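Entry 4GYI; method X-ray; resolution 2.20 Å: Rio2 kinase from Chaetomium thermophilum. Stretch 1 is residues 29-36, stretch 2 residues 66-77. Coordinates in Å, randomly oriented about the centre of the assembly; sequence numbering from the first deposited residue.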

# COMPACT_ATOMS: atom_id res chain seq x y z
N ASN A 29 2.87 13.95 18.92
CA ASN A 29 4.20 14.27 19.42
C ASN A 29 4.87 13.08 20.09
O ASN A 29 5.88 12.57 19.60
CB ASN A 29 4.16 15.48 20.36
N HIS A 30 4.31 12.62 21.21
CA HIS A 30 4.89 11.50 21.95
C HIS A 30 4.09 10.21 21.80
O HIS A 30 2.89 10.25 21.53
CB HIS A 30 5.07 11.87 23.43
CG HIS A 30 6.20 12.82 23.68
ND1 HIS A 30 6.81 13.54 22.68
CD2 HIS A 30 6.83 13.16 24.83
CE1 HIS A 30 7.76 14.29 23.20
NE2 HIS A 30 7.80 14.08 24.50
N GLU A 31 4.76 9.08 21.99
CA GLU A 31 4.13 7.77 21.80
C GLU A 31 3.14 7.36 22.90
O GLU A 31 2.12 6.74 22.63
CB GLU A 31 5.21 6.70 21.65
CG GLU A 31 4.68 5.28 21.67
CD GLU A 31 5.16 4.47 20.48
OE1 GLU A 31 5.76 5.08 19.57
OE2 GLU A 31 4.94 3.24 20.47
N ILE A 32 3.47 7.69 24.15
CA ILE A 32 2.56 7.45 25.25
C ILE A 32 1.76 8.72 25.46
O ILE A 32 2.33 9.81 25.54
CB ILE A 32 3.29 7.10 26.56
CG1 ILE A 32 4.08 5.80 26.39
CG2 ILE A 32 2.31 6.98 27.72
CD1 ILE A 32 5.11 5.57 27.50
N VAL A 33 0.44 8.58 25.53
CA VAL A 33 -0.42 9.72 25.75
C VAL A 33 -1.01 9.61 27.14
O VAL A 33 -1.82 8.72 27.39
CB VAL A 33 -1.55 9.78 24.73
CG1 VAL A 33 -2.29 11.10 24.87
CG2 VAL A 33 -1.01 9.66 23.34
N PRO A 34 -0.59 10.50 28.06
CA PRO A 34 -1.09 10.46 29.44
C PRO A 34 -2.61 10.53 29.52
O PRO A 34 -3.24 11.24 28.74
CB PRO A 34 -0.44 11.69 30.10
CG PRO A 34 0.27 12.43 29.01
CD PRO A 34 0.50 11.47 27.89
N THR A 35 -3.17 9.77 30.45
CA THR A 35 -4.61 9.73 30.69
C THR A 35 -5.30 11.11 30.71
O THR A 35 -6.32 11.29 30.05
CB THR A 35 -4.94 8.94 31.98
OG1 THR A 35 -4.34 7.64 31.92
CG2 THR A 35 -6.44 8.81 32.16
N PRO A 36 -4.74 12.09 31.45
CA PRO A 36 -5.44 13.39 31.44
C PRO A 36 -5.33 14.15 30.12
O PRO A 36 -6.11 15.07 29.88
CB PRO A 36 -4.74 14.17 32.57
CG PRO A 36 -4.11 13.12 33.43
CD PRO A 36 -3.68 12.06 32.46
N ARG A 66 -2.18 0.19 27.64
CA ARG A 66 -1.62 0.92 28.78
C ARG A 66 -0.11 0.86 28.81
O ARG A 66 0.49 -0.19 28.61
CB ARG A 66 -2.19 0.39 30.10
CG ARG A 66 -1.27 0.60 31.30
CD ARG A 66 -2.01 0.47 32.63
NE ARG A 66 -2.74 1.69 32.98
CZ ARG A 66 -2.18 2.75 33.55
NH1 ARG A 66 -0.88 2.75 33.83
NH2 ARG A 66 -2.91 3.82 33.84
N MET A 67 0.52 2.01 29.04
CA MET A 67 1.96 2.08 29.22
C MET A 67 2.31 2.83 30.51
O MET A 67 1.99 4.01 30.66
CB MET A 67 2.63 2.79 28.03
CG MET A 67 2.36 2.15 26.68
SD MET A 67 3.71 1.09 26.13
CE MET A 67 3.20 -0.49 26.80
N LYS A 68 2.96 2.14 31.44
CA LYS A 68 3.50 2.79 32.63
C LYS A 68 4.98 3.02 32.44
O LYS A 68 5.72 2.10 32.09
CB LYS A 68 3.25 1.95 33.89
N GLU A 69 5.41 4.26 32.64
CA GLU A 69 6.81 4.63 32.52
C GLU A 69 7.19 5.53 33.69
O GLU A 69 6.33 5.88 34.51
CB GLU A 69 7.06 5.34 31.18
CG GLU A 69 8.45 5.12 30.58
CD GLU A 69 9.48 6.11 31.08
OE1 GLU A 69 9.09 7.23 31.49
OE2 GLU A 69 10.69 5.78 31.07
N ALA A 70 8.46 5.90 33.76
CA ALA A 70 9.00 6.74 34.83
C ALA A 70 8.09 7.91 35.19
O ALA A 70 7.74 8.10 36.36
CB ALA A 70 10.40 7.24 34.46
N LYS A 71 7.69 8.69 34.19
CA LYS A 71 6.81 9.83 34.42
C LYS A 71 5.56 9.70 33.56
O LYS A 71 4.48 10.16 33.93
CB LYS A 71 7.52 11.16 34.14
CG LYS A 71 8.93 11.34 34.77
CD LYS A 71 10.03 11.07 33.74
CE LYS A 71 11.40 11.52 34.22
NZ LYS A 71 11.48 13.00 34.39
N TYR A 72 5.71 9.06 32.41
CA TYR A 72 4.65 9.00 31.42
C TYR A 72 3.79 7.76 31.63
O TYR A 72 4.17 6.65 31.26
CB TYR A 72 5.23 9.06 30.00
CG TYR A 72 6.16 10.25 29.81
CD1 TYR A 72 7.48 10.20 30.22
CD2 TYR A 72 5.70 11.43 29.23
CE1 TYR A 72 8.33 11.28 30.07
CE2 TYR A 72 6.55 12.52 29.07
CZ TYR A 72 7.86 12.44 29.49
OH TYR A 72 8.72 13.52 29.35
N ASP A 73 2.63 7.96 32.24
CA ASP A 73 1.68 6.89 32.51
C ASP A 73 0.39 7.16 31.74
O ASP A 73 -0.39 8.04 32.11
CB ASP A 73 1.41 6.80 34.02
CG ASP A 73 0.76 5.49 34.43
OD1 ASP A 73 0.94 4.48 33.71
OD2 ASP A 73 0.09 5.46 35.48
N GLY A 74 0.19 6.41 30.67
CA GLY A 74 -0.96 6.61 29.81
C GLY A 74 -1.21 5.45 28.89
O GLY A 74 -0.98 4.29 29.24
N TYR A 75 -1.67 5.75 27.68
CA TYR A 75 -1.97 4.70 26.71
C TYR A 75 -1.36 5.03 25.35
O TYR A 75 -1.14 6.19 25.01
CB TYR A 75 -3.48 4.52 26.57
CG TYR A 75 -4.17 4.09 27.85
CD1 TYR A 75 -4.50 2.76 28.06
CD2 TYR A 75 -4.49 5.01 28.83
CE1 TYR A 75 -5.13 2.36 29.21
CE2 TYR A 75 -5.12 4.62 29.99
CZ TYR A 75 -5.44 3.30 30.18
OH TYR A 75 -6.07 2.90 31.33
N ARG A 76 -1.09 3.99 24.57
CA ARG A 76 -0.71 4.21 23.19
C ARG A 76 -1.72 3.54 22.28
O ARG A 76 -2.39 2.58 22.67
CB ARG A 76 0.68 3.64 22.90
CG ARG A 76 0.77 2.15 23.06
CD ARG A 76 2.14 1.62 22.64
NE ARG A 76 2.22 0.17 22.81
CZ ARG A 76 1.78 -0.70 21.91
NH1 ARG A 76 1.22 -0.26 20.78
NH2 ARG A 76 1.87 -1.99 22.14
N LEU A 77 -1.81 4.05 21.07
CA LEU A 77 -2.58 3.43 20.02
C LEU A 77 -1.90 2.12 19.62
O LEU A 77 -0.67 2.06 19.54
CB LEU A 77 -2.63 4.39 18.85
CG LEU A 77 -3.62 4.23 17.72
CD1 LEU A 77 -5.03 4.35 18.27
CD2 LEU A 77 -3.33 5.31 16.69

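This contact is a short antiparallel strand pairing, fixed by two backbone hydrogen bonds and flanked by an isoleucine packed against the segment from Met-67 to Gly-74. The pairing centres on Val-33 and Tyr-75. Val-33 N donates to Tyr-75 O at 2.9 Å, and Tyr-75 N donates to Val-33 O at 3.0 Å. Both bonds are close to straight, with angles of 165° and 164°. The side chains of Val-33 and Tyr-75 lie on the same face of the sheet. Val-33 is buried, and its branched side chain suits an extended backbone.

Next in register, Pro-34 faces Gly-74, with the CA atoms of Pro-34 and Gly-74 just 3.9 Å apart. Proline has no amide hydrogen to give, but this pair is of the non-hydrogen-bonded kind, so none is missed. Glycine makes the close approach possible. An ideal CB on Gly-74 would sit 2.1 Å from Val-33 O and 2.6 Å from Pro-34 CA, both clashes. Instead, Gly-74 CA makes a CA-H...O contact with Val-33 O at 3.3 Å. Pro-34 also occupies the N-cap position, right before a helix that starts at Thr-35.

Ile-32 has the largest area covered by the other stretch, 112 Å². Ile-32 CG1 lies 3.7 Å from Met-67 CB, and Ile-32 CG2 is 4.2 Å from Tyr-72 CB and 3.7 Å from Gly-74 N. Ile-32 CD1 is 4.2 Å from Glu-69 CB. A branched apolar side chain can meet these neighbours at once. Within the second stretch, Met-67 N donates to Gly-74 O at 2.7 Å and Gly-74 N to Met-67 O at 3.0 Å, which ties together two of the residues Ile-32 touches. A salt bridge between Arg-66 NH1 and Asp-73 OD1, at 2.5 Å, also links residues on the two sides of the turn.

The remaining contacts are not hydrogen bonds. Thr-35 OG1 approaches Tyr-75 CE2 at 3.7 Å, near the plane of the tyrosine ring and at its edge. Glu-31 O comes within 3.4 Å of Arg-76 CB, while Glu-31 OE2 lies 3.9 Å from Arg-76 CD. This is packing against the aliphatic part of the arginine. His-30 and Tyr-72 meet at the exposed margin, with His-30 CD2 4.3 Å from Tyr-72 CE2.

In all, 547 Å² is buried between the stretches, both sides summed. Across the contact, the directional bonds are backbone to backbone, and the side chains add packing.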